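Local coordinates for protein putative glutathione S-transferase (Sinorhizobium meliloti, PDB 4MDC) that probably works as a homodimeric glutathione transferase, an enzyme that conjugates glutathione to electrophilic substrates, at residues Pro24-Val38 and Leu72-Ala86. Sequence-based numbering, arbitrary orientation.
Sequences PTLYHHPMSPASRFV and LPVYVDDSMRALCGA
Thr25 and Tyr27 pair with Val76 and Val74 across two antiparallel strands, 25-28 and 74-76, through four backbone hydrogen bonds, the Val76 N to Thr25 O bond being 2.9 Å long and nearly straight at 173°. Side chains then divide between two faces. On one, the Tyr27 ring meets Val76 at its edge, CE1 lying 4.0 Å from CG2, and Leu66 of helix 61-66 adds to this layer. On the other, Leu26 sends CD1 to Pro73 CB and to the edge of the Tyr75 ring. Tyr75 reaches Pro24 because its chi1 of -178° turns the ring away from its own backbone N and on toward the start of strand 25-28, where CE1 comes within 3.5 Å of Pro24 CB and the hydroxyl lies against CG. Were Tyr75 cut back to an alanine, Pro24 CB and CG would probably be left without the ring that lies on them. Beyond the strands, Pro73, which follows a cis peptide bond, fits against helix 33-44: its CD rests on Ala34, and its CG meets Val38 CG2 at 3.8 Å. Ala86, just after the Gly85 N-cap, packs its CB against both Ala34 CB and Phe37 CD2, bringing the start of helix 86-96 onto the same helix. A central antiparallel strand pair entered through a cis-proline, with helices packed on the sheet, is the hallmark of the thioredoxin-like N-terminal domain of glutathione transferases, in which the cis-Pro loop typically borders the glutathione site.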
ATOM      1  N   PRO B  24     -17.157  -2.000 -17.560  1.00 21.69           N
ATOM      2  CA  PRO B  24     -16.606  -2.656 -16.413  1.00 20.91           C
ATOM      3  C   PRO B  24     -17.454  -2.584 -15.173  1.00 20.71           C
ATOM      4  O   PRO B  24     -18.465  -1.845 -15.136  1.00 20.38           O
ATOM      5  CB  PRO B  24     -15.265  -1.927 -16.204  1.00 22.61           C
ATOM      6  CG  PRO B  24     -15.570  -0.541 -16.597  1.00 22.87           C
ATOM      7  CD  PRO B  24     -16.546  -0.675 -17.763  1.00 23.17           C
ATOM      8  N   THR B  25     -17.122  -3.439 -14.223  1.00 19.80           N
ATOM      9  CA  THR B  25     -17.757  -3.444 -12.918  1.00 18.66           C
ATOM     10  C   THR B  25     -16.749  -3.011 -11.899  1.00 17.93           C
ATOM     11  O   THR B  25     -15.576  -3.472 -11.934  1.00 17.19           O
ATOM     12  CB  THR B  25     -18.283  -4.865 -12.586  1.00 19.77           C
ATOM     13  OG1 THR B  25     -19.247  -5.229 -13.592  1.00 19.34           O
ATOM     14  CG2 THR B  25     -18.975  -4.944 -11.227  1.00 20.00           C
ATOM     15  N   LEU B  26     -17.176  -2.176 -10.969  1.00 16.87           N
ATOM     16  CA  LEU B  26     -16.395  -1.837  -9.808  1.00 16.77           C
ATOM     17  C   LEU B  26     -17.087  -2.303  -8.513  1.00 17.05           C
ATOM     18  O   LEU B  26     -18.147  -1.832  -8.209  1.00 17.83           O
ATOM     19  CB  LEU B  26     -16.123  -0.346  -9.756  1.00 16.65           C
ATOM     20  CG  LEU B  26     -15.184   0.085  -8.634  1.00 16.45           C
ATOM     21  CD1 LEU B  26     -13.747  -0.227  -9.072  1.00 17.04           C
ATOM     22  CD2 LEU B  26     -15.285   1.585  -8.343  1.00 16.84           C
ATOM     23  N   TYR B  27     -16.479  -3.242  -7.809  1.00 17.87           N
ATOM     24  CA  TYR B  27     -16.902  -3.677  -6.492  1.00 18.87           C
ATOM     25  C   TYR B  27     -16.361  -2.667  -5.511  1.00 18.90           C
ATOM     26  O   TYR B  27     -15.179  -2.400  -5.501  1.00 18.50           O
ATOM     27  CB  TYR B  27     -16.364  -5.108  -6.189  1.00 18.99           C
ATOM     28  CG  TYR B  27     -16.962  -6.116  -7.155  1.00 19.80           C
ATOM     29  CD1 TYR B  27     -16.406  -6.368  -8.365  1.00 19.20           C
ATOM     30  CD2 TYR B  27     -18.187  -6.722  -6.866  1.00 19.58           C
ATOM     31  CE1 TYR B  27     -16.982  -7.241  -9.264  1.00 20.56           C
ATOM     32  CE2 TYR B  27     -18.743  -7.626  -7.743  1.00 20.62           C
ATOM     33  CZ  TYR B  27     -18.166  -7.849  -8.944  1.00 20.96           C
ATOM     34  OH  TYR B  27     -18.718  -8.727  -9.831  1.00 21.94           O
ATOM     35  N   HIS B  28     -17.222  -2.087  -4.702  1.00 18.85           N
ATOM     36  CA  HIS B  28     -16.834  -0.931  -3.913  1.00 19.06           C
ATOM     37  C   HIS B  28     -17.716  -0.829  -2.666  1.00 18.74           C
ATOM     38  O   HIS B  28     -18.689  -1.557  -2.517  1.00 19.96           O
ATOM     39  CB  HIS B  28     -17.025   0.326  -4.755  1.00 18.74           C
ATOM     40  CG  HIS B  28     -18.446   0.774  -4.815  1.00 19.74           C
ATOM     41  ND1 HIS B  28     -18.894   1.892  -4.156  1.00 20.61           N
ATOM     42  CD2 HIS B  28     -19.553   0.176  -5.331  1.00 20.98           C
ATOM     43  CE1 HIS B  28     -20.194   2.011  -4.320  1.00 21.36           C
ATOM     44  NE2 HIS B  28     -20.623   0.977  -5.024  1.00 21.38           N
ATOM     45  N   HIS B  29     -17.365   0.104  -1.801  1.00 17.90           N
ATOM     46  CA  HIS B  29     -18.219   0.551  -0.726  1.00 18.54           C
ATOM     47  C   HIS B  29     -18.167   2.078  -0.649  1.00 18.32           C
ATOM     48  O   HIS B  29     -17.123   2.697  -0.756  1.00 17.30           O
ATOM     49  CB  HIS B  29     -17.822  -0.058   0.639  1.00 18.68           C
ATOM     50  CG  HIS B  29     -18.900   0.119   1.685  1.00 19.86           C
ATOM     51  ND1 HIS B  29     -19.064   1.291   2.398  1.00 20.56           N
ATOM     52  CD2 HIS B  29     -19.904  -0.694   2.082  1.00 20.96           C
ATOM     53  CE1 HIS B  29     -20.121   1.186   3.204  1.00 20.80           C
ATOM     54  NE2 HIS B  29     -20.643  -0.013   3.036  1.00 20.49           N
ATOM     55  N   PRO B  30     -19.310   2.715  -0.386  1.00 18.91           N
ATOM     56  CA  PRO B  30     -19.328   4.157  -0.352  1.00 18.98           C
ATOM     57  C   PRO B  30     -18.358   4.772   0.671  1.00 19.02           C
ATOM     58  O   PRO B  30     -17.927   5.904   0.478  1.00 17.91           O
ATOM     59  CB  PRO B  30     -20.792   4.453   0.072  1.00 19.72           C
ATOM     60  CG  PRO B  30     -21.550   3.275  -0.401  1.00 20.93           C
ATOM     61  CD  PRO B  30     -20.659   2.103  -0.398  1.00 20.13           C
HETATM   62  N   MSE B  31     -18.113   4.070   1.794  1.00 18.05           N
HETATM   63  CA  MSE B  31     -17.339   4.573   2.910  1.00 18.27           C
HETATM   64  C   MSE B  31     -15.880   4.113   2.821  1.00 17.35           C
HETATM   65  O   MSE B  31     -15.138   4.201   3.794  1.00 16.83           O
HETATM   66  CB  MSE B  31     -17.925   4.254   4.264  1.00 19.72           C
HETATM   67  CG  MSE B  31     -19.321   4.926   4.387  1.00 21.34           C
HETATM   68 SE   MSE B  31     -19.130   6.854   4.775  1.00 26.37          SE
HETATM   69  CE  MSE B  31     -19.385   7.679   2.988  1.00 22.54           C
ATOM     70  N   SER B  32     -15.516   3.626   1.644  1.00 16.86           N
ATOM     71  CA  SER B  32     -14.134   3.280   1.296  1.00 16.35           C
ATOM     72  C   SER B  32     -13.443   4.412   0.499  1.00 16.15           C
ATOM     73  O   SER B  32     -13.806   4.651  -0.677  1.00 16.19           O
ATOM     74  CB  SER B  32     -14.120   1.980   0.511  1.00 16.33           C
ATOM     75  OG  SER B  32     -12.926   1.760  -0.265  1.00 15.61           O
ATOM     76  N   PRO B  33     -12.425   5.080   1.088  1.00 15.45           N
ATOM     77  CA  PRO B  33     -11.744   6.117   0.329  1.00 15.25           C
ATOM     78  C   PRO B  33     -11.069   5.592  -0.974  1.00 14.71           C
ATOM     79  O   PRO B  33     -11.148   6.253  -2.013  1.00 14.44           O
ATOM     80  CB  PRO B  33     -10.689   6.611   1.312  1.00 16.36           C
ATOM     81  CG  PRO B  33     -11.410   6.491   2.621  1.00 16.22           C
ATOM     82  CD  PRO B  33     -12.033   5.123   2.510  1.00 15.94           C
ATOM     83  N   ALA B  34     -10.514   4.415  -0.921  1.00 14.13           N
ATOM     84  CA  ALA B  34      -9.863   3.827  -2.087  1.00 14.69           C
ATOM     85  C   ALA B  34     -10.906   3.623  -3.224  1.00 14.47           C
ATOM     86  O   ALA B  34     -10.608   3.835  -4.392  1.00 14.65           O
ATOM     87  CB  ALA B  34      -9.140   2.518  -1.730  1.00 14.59           C
ATOM     88  N   SER B  35     -12.133   3.226  -2.868  1.00 14.33           N
ATOM     89  CA  SER B  35     -13.176   3.050  -3.804  1.00 14.05           C
ATOM     90  C   SER B  35     -13.574   4.379  -4.444  1.00 14.10           C
ATOM     91  O   SER B  35     -13.803   4.455  -5.644  1.00 14.08           O
ATOM     92  CB  SER B  35     -14.445   2.432  -3.123  1.00 13.84           C
ATOM     93  OG  SER B  35     -14.266   1.091  -2.639  1.00 14.24           O
ATOM     94  N   ARG B  36     -13.764   5.413  -3.623  1.00 13.52           N
ATOM     95  CA  ARG B  36     -14.116   6.713  -4.123  1.00 13.33           C
ATOM     96  C   ARG B  36     -13.043   7.293  -5.018  1.00 13.40           C
ATOM     97  O   ARG B  36     -13.357   7.951  -5.994  1.00 13.25           O
ATOM     98  CB  ARG B  36     -14.458   7.668  -2.967  1.00 13.52           C
ATOM     99  CG  ARG B  36     -15.772   7.332  -2.289  1.00 13.36           C
ATOM    100  CD  ARG B  36     -16.146   8.382  -1.298  1.00 13.67           C
ATOM    101  NE  ARG B  36     -17.565   8.207  -0.912  1.00 14.45           N
ATOM    102  CZ  ARG B  36     -18.340   9.174  -0.507  1.00 15.72           C
ATOM    103  NH1 ARG B  36     -17.923  10.412  -0.346  1.00 16.20           N
ATOM    104  NH2 ARG B  36     -19.638   8.892  -0.268  1.00 16.39           N
ATOM    105  N   PHE B  37     -11.802   7.017  -4.683  1.00 13.45           N
ATOM    106  CA  PHE B  37     -10.682   7.484  -5.479  1.00 14.08           C
ATOM    107  C   PHE B  37     -10.760   6.909  -6.906  1.00 13.86           C
ATOM    108  O   PHE B  37     -10.602   7.661  -7.880  1.00 15.01           O
ATOM    109  CB  PHE B  37      -9.405   7.040  -4.788  1.00 13.89           C
ATOM    110  CG  PHE B  37      -8.150   7.129  -5.614  1.00 14.84           C
ATOM    111  CD1 PHE B  37      -7.589   8.364  -5.980  1.00 15.03           C
ATOM    112  CD2 PHE B  37      -7.512   5.993  -5.996  1.00 15.29           C
ATOM    113  CE1 PHE B  37      -6.391   8.423  -6.687  1.00 15.85           C
ATOM    114  CE2 PHE B  37      -6.300   6.054  -6.694  1.00 15.57           C
ATOM    115  CZ  PHE B  37      -5.737   7.275  -7.051  1.00 15.87           C
ATOM    116  N   VAL B  38     -10.974   5.615  -7.004  1.00 13.07           N
ATOM    117  CA  VAL B  38     -11.148   4.976  -8.302  1.00 13.42           C
ATOM    118  C   VAL B  38     -12.348   5.485  -9.069  1.00 13.73           C
ATOM    119  O   VAL B  38     -12.275   5.773 -10.241  1.00 13.57           O
ATOM    120  CB  VAL B  38     -11.172   3.451  -8.154  1.00 13.50           C
ATOM    121  CG1 VAL B  38     -11.503   2.788  -9.476  1.00 13.85           C
ATOM    122  CG2 VAL B  38      -9.780   2.997  -7.718  1.00 13.64           C
ATOM    123  N   LEU B  72     -10.959  -3.532  -1.047  1.00 24.18           N
ATOM    124  CA  LEU B  72     -11.737  -2.767  -2.016  1.00 22.86           C
ATOM    125  C   LEU B  72     -10.943  -1.564  -2.573  1.00 21.30           C
ATOM    126  O   LEU B  72     -10.094  -1.016  -1.902  1.00 23.66           O
ATOM    127  CB  LEU B  72     -13.041  -2.264  -1.367  1.00 22.76           C
ATOM    128  CG  LEU B  72     -14.031  -3.343  -0.962  1.00 23.53           C
ATOM    129  CD1 LEU B  72     -15.121  -2.692  -0.123  1.00 24.20           C
ATOM    130  CD2 LEU B  72     -14.626  -4.030  -2.170  1.00 23.10           C
ATOM    131  N   PRO B  73     -11.261  -1.108  -3.768  1.00 19.56           N
ATOM    132  CA  PRO B  73     -12.232  -1.671  -4.637  1.00 19.23           C
ATOM    133  C   PRO B  73     -11.623  -2.784  -5.495  1.00 19.89           C
ATOM    134  O   PRO B  73     -10.426  -3.017  -5.426  1.00 18.84           O
ATOM    135  CB  PRO B  73     -12.597  -0.509  -5.513  1.00 19.23           C
ATOM    136  CG  PRO B  73     -11.372   0.273  -5.647  1.00 19.61           C
ATOM    137  CD  PRO B  73     -10.663   0.111  -4.359  1.00 19.41           C
ATOM    138  N   VAL B  74     -12.468  -3.444  -6.272  1.00 19.69           N
ATOM    139  CA  VAL B  74     -11.991  -4.413  -7.252  1.00 20.20           C
ATOM    140  C   VAL B  74     -12.605  -4.020  -8.591  1.00 19.43           C
ATOM    141  O   VAL B  74     -13.826  -3.879  -8.685  1.00 21.06           O
ATOM    142  CB  VAL B  74     -12.408  -5.842  -6.901  1.00 19.88           C
ATOM    143  CG1 VAL B  74     -11.964  -6.815  -7.971  1.00 20.21           C
ATOM    144  CG2 VAL B  74     -11.834  -6.225  -5.545  1.00 20.37           C
ATOM    145  N   TYR B  75     -11.763  -3.920  -9.628  1.00 19.46           N
ATOM    146  CA  TYR B  75     -12.224  -3.489 -10.948  1.00 19.44           C
ATOM    147  C   TYR B  75     -12.136  -4.673 -11.885  1.00 19.12           C
ATOM    148  O   TYR B  75     -11.108  -5.311 -11.971  1.00 19.50           O
ATOM    149  CB  TYR B  75     -11.341  -2.371 -11.455  1.00 19.50           C
ATOM    150  CG  TYR B  75     -11.657  -1.740 -12.763  1.00 19.98           C
ATOM    151  CD1 TYR B  75     -12.696  -0.837 -12.920  1.00 20.68           C
ATOM    152  CD2 TYR B  75     -10.904  -2.021 -13.877  1.00 21.00           C
ATOM    153  CE1 TYR B  75     -12.961  -0.245 -14.148  1.00 20.81           C
ATOM    154  CE2 TYR B  75     -11.171  -1.424 -15.089  1.00 21.05           C
ATOM    155  CZ  TYR B  75     -12.167  -0.531 -15.212  1.00 22.51           C
ATOM    156  OH  TYR B  75     -12.420   0.046 -16.451  1.00 24.50           O
ATOM    157  N   VAL B  76     -13.233  -4.981 -12.554  1.00 20.28           N
ATOM    158  CA  VAL B  76     -13.238  -6.087 -13.480  1.00 21.80           C
ATOM    159  C   VAL B  76     -13.770  -5.590 -14.785  1.00 22.76           C
ATOM    160  O   VAL B  76     -14.983  -5.370 -14.948  1.00 20.15           O
ATOM    161  CB  VAL B  76     -14.094  -7.272 -13.022  1.00 23.06           C
ATOM    162  CG1 VAL B  76     -13.883  -8.453 -13.974  1.00 24.53           C
ATOM    163  CG2 VAL B  76     -13.737  -7.686 -11.614  1.00 23.54           C
ATOM    164  N   ASP B  77     -12.890  -5.403 -15.744  1.00 23.73           N
ATOM    165  CA  ASP B  77     -13.314  -5.029 -17.066  1.00 25.08           C
ATOM    166  C   ASP B  77     -13.597  -6.269 -17.875  1.00 27.22           C
ATOM    167  O   ASP B  77     -13.572  -7.403 -17.359  1.00 26.52           O
ATOM    168  CB  ASP B  77     -12.467  -3.944 -17.739  1.00 25.34           C
ATOM    169  CG  ASP B  77     -11.086  -4.403 -18.149  1.00 25.36           C
ATOM    170  OD1 ASP B  77     -10.879  -5.595 -18.297  1.00 26.81           O
ATOM    171  OD2 ASP B  77     -10.230  -3.535 -18.370  1.00 24.68           O
ATOM    172  N   ASP B  78     -13.985  -6.101 -19.125  1.00 28.39           N
ATOM    173  CA  ASP B  78     -14.416  -7.263 -19.853  1.00 30.66           C
ATOM    174  C   ASP B  78     -13.275  -8.279 -20.158  1.00 31.57           C
ATOM    175  O   ASP B  78     -13.560  -9.374 -20.603  1.00 31.05           O
ATOM    176  CB  ASP B  78     -15.249  -6.871 -21.057  1.00 32.29           C
ATOM    177  CG  ASP B  78     -14.425  -6.505 -22.267  1.00 33.45           C
ATOM    178  OD1 ASP B  78     -13.222  -6.187 -22.158  1.00 33.21           O
ATOM    179  OD2 ASP B  78     -15.016  -6.544 -23.367  1.00 36.93           O
ATOM    180  N   SER B  79     -12.024  -7.962 -19.822  1.00 29.92           N
ATOM    181  CA  SER B  79     -10.974  -9.009 -19.803  1.00 31.28           C
ATOM    182  C   SER B  79     -11.258 -10.076 -18.754  1.00 32.52           C
ATOM    183  O   SER B  79     -10.624 -11.130 -18.762  1.00 32.04           O
ATOM    184  CB  SER B  79      -9.610  -8.425 -19.467  1.00 30.20           C
ATOM    185  OG  SER B  79      -9.597  -7.968 -18.112  1.00 30.33           O
HETATM  186  N   MSE B  80     -12.177  -9.795 -17.822  1.00 31.30           N
HETATM  187  CA  MSE B  80     -12.461 -10.688 -16.699  1.00 31.67           C
HETATM  188  C   MSE B  80     -11.274 -10.850 -15.734  1.00 30.04           C
HETATM  189  O   MSE B  80     -11.306 -11.725 -14.895  1.00 29.76           O
HETATM  190  CB  MSE B  80     -12.970 -12.071 -17.133  1.00 34.96           C
HETATM  191  CG  MSE B  80     -14.209 -12.019 -18.021  1.00 37.93           C
HETATM  192 SE   MSE B  80     -15.637 -10.871 -17.304  1.00 41.61          SE
HETATM  193  CE  MSE B  80     -16.037 -11.842 -15.645  1.00 40.37           C
ATOM    194  N   ARG B  81     -10.251 -10.001 -15.819  1.00 27.87           N
ATOM    195  CA  ARG B  81      -9.123 -10.065 -14.900  1.00 30.55           C
ATOM    196  C   ARG B  81      -9.342  -9.086 -13.780  1.00 28.32           C
ATOM    197  O   ARG B  81      -9.419  -7.895 -14.035  1.00 31.10           O
ATOM    198  CB  ARG B  81      -7.794  -9.824 -15.628  1.00 34.16           C
ATOM    199  CG  ARG B  81      -7.525 -10.980 -16.579  1.00 40.41           C
ATOM    200  CD  ARG B  81      -6.244 -10.916 -17.345  1.00 49.00           C
ATOM    201  NE  ARG B  81      -6.401 -10.592 -18.767  1.00 58.08           N
ATOM    202  CZ  ARG B  81      -5.473 -10.811 -19.705  1.00 64.68           C
ATOM    203  NH1 ARG B  81      -4.290 -11.337 -19.383  1.00 67.41           N
ATOM    204  NH2 ARG B  81      -5.733 -10.490 -20.972  1.00 65.45           N
ATOM    205  N   ALA B  82      -9.468  -9.581 -12.555  1.00 26.93           N
ATOM    206  CA  ALA B  82      -9.718  -8.715 -11.406  1.00 25.78           C
ATOM    207  C   ALA B  82      -8.490  -7.931 -10.981  1.00 24.68           C
ATOM    208  O   ALA B  82      -7.441  -8.489 -10.744  1.00 23.98           O
ATOM    209  CB  ALA B  82     -10.249  -9.513 -10.239  1.00 25.72           C
ATOM    210  N   LEU B  83      -8.657  -6.629 -10.924  1.00 22.82           N
ATOM    211  CA  LEU B  83      -7.621  -5.693 -10.527  1.00 22.65           C
ATOM    212  C   LEU B  83      -8.028  -5.182  -9.153  1.00 21.98           C
ATOM    213  O   LEU B  83      -9.095  -4.577  -8.980  1.00 20.91           O
ATOM    214  CB  LEU B  83      -7.516  -4.561 -11.534  1.00 21.40           C
ATOM    215  CG  LEU B  83      -7.212  -4.943 -12.979  1.00 23.42           C
ATOM    216  CD1 LEU B  83      -7.226  -3.716 -13.852  1.00 24.54           C
ATOM    217  CD2 LEU B  83      -5.881  -5.647 -13.072  1.00 24.64           C
ATOM    218  N   CYS B  84      -7.195  -5.431  -8.173  1.00 22.29           N
ATOM    219  CA  CYS B  84      -7.557  -5.149  -6.784  1.00 24.01           C
ATOM    220  C   CYS B  84      -6.766  -4.025  -6.149  1.00 22.94           C
ATOM    221  O   CYS B  84      -5.529  -4.037  -6.187  1.00 22.48           O
ATOM    222  CB  CYS B  84      -7.348  -6.392  -5.960  1.00 28.93           C
ATOM    223  SG  CYS B  84      -8.471  -7.716  -6.520  1.00 35.65           S
ATOM    224  N   GLY B  85      -7.490  -3.083  -5.551  1.00 20.93           N
ATOM    225  CA  GLY B  85      -6.916  -2.000  -4.811  1.00 19.57           C
ATOM    226  C   GLY B  85      -6.675  -0.737  -5.651  1.00 19.36           C
ATOM    227  O   GLY B  85      -6.492  -0.776  -6.868  1.00 19.27           O
ATOM    228  N   ALA B  86      -6.545   0.367  -4.957  1.00 18.68           N
ATOM    229  CA  ALA B  86      -6.457   1.648  -5.610  1.00 17.47           C
ATOM    230  C   ALA B  86      -5.177   1.836  -6.439  1.00 17.46           C
ATOM    231  O   ALA B  86      -5.222   2.438  -7.497  1.00 17.49           O
ATOM    232  CB  ALA B  86      -6.578   2.727  -4.589  1.00 18.15           C
TER